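Local coordinates for B-agarase (Saccharophagus degradans, PDB 4BQ2), which hydrolyses agarose as an exo-acting beta-agarase of glycoside hydrolase family 50, cutting beta-glycosidic links and probably working from the chain end, at residues D313-E318 and A466-R471; D580-V585 and L600-P605. One frame throughout, in Å; residues are numbered along the deposited sequence.

Interaction 1: D313-E318 and A466-R471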
# COMPACT_ATOMS: atom_id res chain seq x y z
N ASP A 313 7.19 -18.92 -19.08
CA ASP A 313 7.46 -17.73 -19.89
C ASP A 313 6.43 -16.60 -19.73
O ASP A 313 6.59 -15.54 -20.33
CB ASP A 313 7.59 -18.10 -21.37
CG ASP A 313 8.84 -18.91 -21.67
OD1 ASP A 313 9.78 -18.91 -20.83
OD2 ASP A 313 8.89 -19.53 -22.76
N ASP A 314 5.37 -16.82 -18.93
CA ASP A 314 4.31 -15.80 -18.73
C ASP A 314 4.94 -14.53 -18.14
O ASP A 314 5.79 -14.62 -17.23
CB ASP A 314 3.22 -16.35 -17.79
CG ASP A 314 1.93 -15.50 -17.81
OD1 ASP A 314 1.92 -14.33 -18.26
OD2 ASP A 314 0.89 -16.06 -17.36
N VAL A 315 4.53 -13.36 -18.65
CA VAL A 315 5.10 -12.09 -18.15
C VAL A 315 4.30 -11.54 -16.97
O VAL A 315 4.70 -10.56 -16.34
CB VAL A 315 5.19 -11.00 -19.27
CG1 VAL A 315 6.15 -11.41 -20.38
CG2 VAL A 315 3.81 -10.66 -19.83
N THR A 316 3.16 -12.19 -16.68
CA THR A 316 2.21 -11.68 -15.69
C THR A 316 2.24 -12.54 -14.42
O THR A 316 2.01 -13.76 -14.49
CB THR A 316 0.80 -11.62 -16.30
OG1 THR A 316 0.84 -10.83 -17.51
CG2 THR A 316 -0.23 -11.04 -15.30
N PRO A 317 2.55 -11.92 -13.26
CA PRO A 317 2.57 -12.64 -12.02
C PRO A 317 1.15 -13.01 -11.61
O PRO A 317 0.17 -12.35 -12.02
CB PRO A 317 3.21 -11.66 -11.01
CG PRO A 317 3.06 -10.31 -11.61
CD PRO A 317 2.82 -10.48 -13.09
N GLU A 318 1.05 -14.06 -10.80
CA GLU A 318 -0.23 -14.69 -10.48
C GLU A 318 -1.21 -13.70 -9.89
O GLU A 318 -2.38 -13.69 -10.26
CB GLU A 318 -0.03 -15.90 -9.54
CG GLU A 318 -1.32 -16.70 -9.27
CD GLU A 318 -1.78 -17.57 -10.45
OE1 GLU A 318 -1.19 -17.47 -11.57
OE2 GLU A 318 -2.77 -18.36 -10.27
N ALA A 466 13.34 -8.67 -19.35
CA ALA A 466 12.92 -7.25 -19.39
C ALA A 466 12.47 -6.93 -20.82
O ALA A 466 11.48 -6.25 -20.99
CB ALA A 466 14.04 -6.30 -18.96
N MET A 467 13.22 -7.41 -21.81
CA MET A 467 12.87 -7.23 -23.23
C MET A 467 11.51 -7.90 -23.53
O MET A 467 10.63 -7.30 -24.17
CB MET A 467 13.97 -7.85 -24.11
CG MET A 467 15.23 -7.00 -24.25
SD MET A 467 14.97 -5.46 -25.13
CE MET A 467 14.83 -6.05 -26.84
N GLU A 468 11.31 -9.15 -23.07
CA GLU A 468 10.02 -9.79 -23.29
C GLU A 468 8.89 -9.02 -22.59
O GLU A 468 7.80 -8.85 -23.15
CB GLU A 468 10.05 -11.28 -22.91
CG GLU A 468 8.73 -12.03 -23.10
CD GLU A 468 8.31 -12.16 -24.58
OE1 GLU A 468 9.10 -11.84 -25.49
OE2 GLU A 468 7.14 -12.56 -24.81
N THR A 469 9.16 -8.51 -21.39
CA THR A 469 8.15 -7.73 -20.70
C THR A 469 7.73 -6.51 -21.50
O THR A 469 6.54 -6.27 -21.69
CB THR A 469 8.65 -7.30 -19.31
OG1 THR A 469 8.95 -8.49 -18.57
CG2 THR A 469 7.59 -6.46 -18.56
N ALA A 470 8.70 -5.72 -21.96
CA ALA A 470 8.40 -4.51 -22.74
C ALA A 470 7.72 -4.89 -24.07
O ALA A 470 6.84 -4.17 -24.55
CB ALA A 470 9.72 -3.74 -23.00
N ARG A 471 8.16 -5.99 -24.68
CA ARG A 471 7.51 -6.46 -25.90
C ARG A 471 6.02 -6.65 -25.71
O ARG A 471 5.23 -6.17 -26.54
CB ARG A 471 8.15 -7.75 -26.42
CG ARG A 471 7.60 -8.17 -27.79
CD ARG A 471 8.08 -9.57 -28.19
NE ARG A 471 7.37 -10.57 -27.41
CZ ARG A 471 6.11 -10.93 -27.64
NH1 ARG A 471 5.44 -10.42 -28.67
NH2 ARG A 471 5.54 -11.80 -26.86
O HOH W 1 5.33 -13.80 -22.75
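Val315 and Thr469 mark the closest approach of the two backbones, their CA atoms 5.9 Å apart. On one side is the irregular 313-318 segment, from the loop between strand 296-301 and helix 328-332; on the other is one face of helix 460-477. That helix leads into strand 483-488, in keeping with an outer helix of the (beta/alpha)8 barrel expected for the catalytic module of this family; the contact would then lay an excursion of the chain against the outside of the barrel.

Val315 does most of the touching. With chi1 at -64°, its CG1 branch is set anti to the carbonyl carbon and reaches the helix, where it lies 3.8 Å from Glu468 CG and 4.2 Å from Thr469 CA. The Val315 and Glu468 side chains cross nearly at right angles, methyl against methylene. Elsewhere on the same helix, Arg465 and Val472 also touch Val315. Thr469 OG1 is hydrogen-bonded to the carbonyl oxygens of Arg465, in its own helix, and of Trp436.

Beyond CG, Glu468 bends at chi2 (66°), which brings its carboxylate beside Arg471, one helical turn on. The guanidinium grips it side-on: NE of Arg471 lies 2.9 Å from OE1 of Glu468, and NH2 of Arg471 makes the salt bridge to OE2 of Glu468 at 2.7 Å. The double grip should hold the carboxylate's rotation. Glu468 OE2 also accepts a hydrogen bond from a water, 3.0 Å away, which donates its other hydrogen toward Asp313 O at 3.2 Å. Arg465 NH2 binds the same carbonyl oxygen directly.

Val315 is the middle residue of an Asx turn: Thr316 N donates to Asp314 OD1 over 2.9 Å, meeting it 57° above the carboxylate plane, while Asp314 OD2 pairs with Lys321.

Interaction 2: D580-V585 and L600-P605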
# COMPACT_ATOMS: atom_id res chain seq x y z
N ASP A 580 21.84 1.39 -10.83
CA ASP A 580 22.12 1.84 -12.21
C ASP A 580 21.88 0.76 -13.27
O ASP A 580 21.26 1.03 -14.31
CB ASP A 580 23.57 2.30 -12.34
CG ASP A 580 23.81 3.70 -11.79
OD1 ASP A 580 22.85 4.48 -11.56
OD2 ASP A 580 25.00 4.03 -11.59
N GLN A 581 22.33 -0.46 -12.98
CA GLN A 581 22.18 -1.57 -13.91
C GLN A 581 20.71 -2.00 -14.05
O GLN A 581 20.27 -2.33 -15.19
CB GLN A 581 23.09 -2.74 -13.51
CG GLN A 581 22.97 -3.98 -14.38
CD GLN A 581 23.48 -3.83 -15.82
OE1 GLN A 581 24.16 -2.86 -16.17
NE2 GLN A 581 23.17 -4.82 -16.66
N TYR A 582 19.98 -2.01 -12.93
CA TYR A 582 18.54 -2.30 -12.96
C TYR A 582 17.84 -1.32 -13.92
O TYR A 582 17.16 -1.74 -14.88
CB TYR A 582 17.90 -2.23 -11.56
CG TYR A 582 16.39 -2.35 -11.64
CD1 TYR A 582 15.76 -3.60 -11.72
CD2 TYR A 582 15.59 -1.21 -11.71
CE1 TYR A 582 14.37 -3.69 -11.83
CE2 TYR A 582 14.21 -1.29 -11.85
CZ TYR A 582 13.61 -2.53 -11.91
OH TYR A 582 12.25 -2.58 -12.03
N PHE A 583 18.03 -0.01 -13.67
CA PHE A 583 17.33 1.03 -14.45
C PHE A 583 17.81 1.16 -15.88
O PHE A 583 16.99 1.43 -16.77
CB PHE A 583 17.34 2.39 -13.73
CG PHE A 583 16.44 2.42 -12.54
CD1 PHE A 583 15.06 2.39 -12.71
CD2 PHE A 583 16.96 2.42 -11.24
CE1 PHE A 583 14.21 2.35 -11.62
CE2 PHE A 583 16.11 2.41 -10.12
CZ PHE A 583 14.73 2.39 -10.32
N LYS A 584 19.10 0.92 -16.11
CA LYS A 584 19.70 0.85 -17.45
C LYS A 584 19.01 -0.22 -18.28
O LYS A 584 18.53 0.05 -19.41
CB LYS A 584 21.21 0.60 -17.41
CG LYS A 584 21.90 0.76 -18.77
CD LYS A 584 23.40 0.46 -18.71
CE LYS A 584 24.03 0.47 -20.09
NZ LYS A 584 25.28 -0.37 -20.15
N VAL A 585 18.92 -1.42 -17.73
CA VAL A 585 18.32 -2.54 -18.48
C VAL A 585 16.83 -2.31 -18.73
O VAL A 585 16.35 -2.53 -19.85
CB VAL A 585 18.55 -3.89 -17.77
CG1 VAL A 585 17.68 -4.98 -18.37
CG2 VAL A 585 20.00 -4.28 -17.88
N LEU A 600 8.32 5.38 -16.51
CA LEU A 600 7.90 6.00 -15.25
C LEU A 600 8.52 5.39 -13.99
O LEU A 600 8.00 5.59 -12.89
CB LEU A 600 6.37 5.99 -15.16
CG LEU A 600 5.62 6.59 -16.36
CD1 LEU A 600 4.15 6.22 -16.21
CD2 LEU A 600 5.81 8.11 -16.48
N GLY A 601 9.62 4.65 -14.12
CA GLY A 601 10.29 4.19 -12.88
C GLY A 601 9.66 2.96 -12.24
O GLY A 601 8.96 2.21 -12.92
N ALA A 602 9.87 2.76 -10.93
CA ALA A 602 9.62 1.47 -10.30
C ALA A 602 8.81 1.59 -9.02
O ALA A 602 8.70 0.61 -8.25
CB ALA A 602 10.95 0.73 -10.04
N ARG A 603 8.22 2.78 -8.82
CA ARG A 603 7.28 3.02 -7.72
C ARG A 603 7.89 2.73 -6.33
O ARG A 603 7.62 1.68 -5.69
CB ARG A 603 5.97 2.22 -7.96
CG ARG A 603 5.49 2.39 -9.41
CD ARG A 603 4.42 1.34 -9.80
NE ARG A 603 3.22 1.42 -8.97
CZ ARG A 603 2.25 2.34 -9.11
NH1 ARG A 603 2.31 3.28 -10.06
NH2 ARG A 603 1.18 2.29 -8.32
N PHE A 604 8.67 3.69 -5.85
CA PHE A 604 9.41 3.51 -4.58
C PHE A 604 8.49 3.75 -3.39
O PHE A 604 7.85 4.81 -3.29
CB PHE A 604 10.54 4.55 -4.47
CG PHE A 604 11.60 4.46 -5.53
CD1 PHE A 604 12.25 3.26 -5.78
CD2 PHE A 604 11.99 5.60 -6.22
CE1 PHE A 604 13.27 3.19 -6.73
CE2 PHE A 604 13.00 5.55 -7.17
CZ PHE A 604 13.65 4.34 -7.41
N PRO A 605 8.42 2.78 -2.46
CA PRO A 605 7.71 3.04 -1.21
C PRO A 605 8.64 3.70 -0.20
O PRO A 605 9.87 3.79 -0.44
CB PRO A 605 7.36 1.63 -0.72
CG PRO A 605 8.44 0.74 -1.28
CD PRO A 605 9.07 1.46 -2.49
O HOH W 2 11.14 -0.18 -13.24
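Phe583 reaches from its helix to both Ala602 and Phe604, and can be followed outward atom by atom. Its CB leaves the backbone toward the 600-605 segment, and chi1 of -72° swings CG anti to the carbonyl carbon, carrying the ring out along that line. Within the helix the Tyr582 ring stands edge-on over one face of the Phe583 ring, with Tyr582 CD2 3.6 Å above its centre. Farther out, CE1 of Phe583 meets the methyl CB of Ala602 at 4.0 Å. The tip, CZ of Phe583, lies 3.7 Å from CZ of Phe604, which arrives from the opposite direction with its ring plane turned nearly perpendicular.

Helix 565-593 runs on to strand 598-599, and the 600-605 loop follows that strand, a layout that fits the step from an outer helix to the next strand of a (beta/alpha)8 barrel, with 600-605 as the loop at that strand's C-terminal end. The aromatic pair fills the layer between helix and strand end, with Tyr620 beside Phe583 and Val613, Ala617 and Val624 around Phe604. Gly601 has phi 81° and psi -156°, a conformation in which the lack of a side chain spares a collision with the carbonyl oxygen of Leu600. Backbone bonds from Leu600 to Val486 and from Gly601 to Ile488 tie the loop to the neighbouring strand.

Tyr582 extends alongside, its hydroxyl passing 4.1 Å from the Ala602 methyl, so that CB of Ala602 rests against both aromatic residues. The hydroxyl itself has polar company: Asp489 OD2 is its strongest partner, and a water donates to Tyr582 OH at 2.9 Å. The same water makes a weak bond to Gly601 O at 3.3 Å.

Helix packing joins the two contacts, whose centres lie about 16 Å apart: Ala466 CB, from the helix of interaction 1, rests 3.9 Å from Val585 CG1, from the helix of interaction 2. Val585 also touches Phe462 and Lys463, so helices 460-477 and 565-593 pack side by side here, with the 313-318 loop applied to the former and the 600-605 loop packed against the latter. Interaction 2 is the more buried, and its loop also carries Arg603, which makes a salt bridge to Glu652 and binds Asn490. If the catalytic module is a (beta/alpha)8 barrel, as is probable, its active site should lie at the C-terminal strand ends, where Arg603 and Glu652 meet; interaction 1 remains peripheral packing.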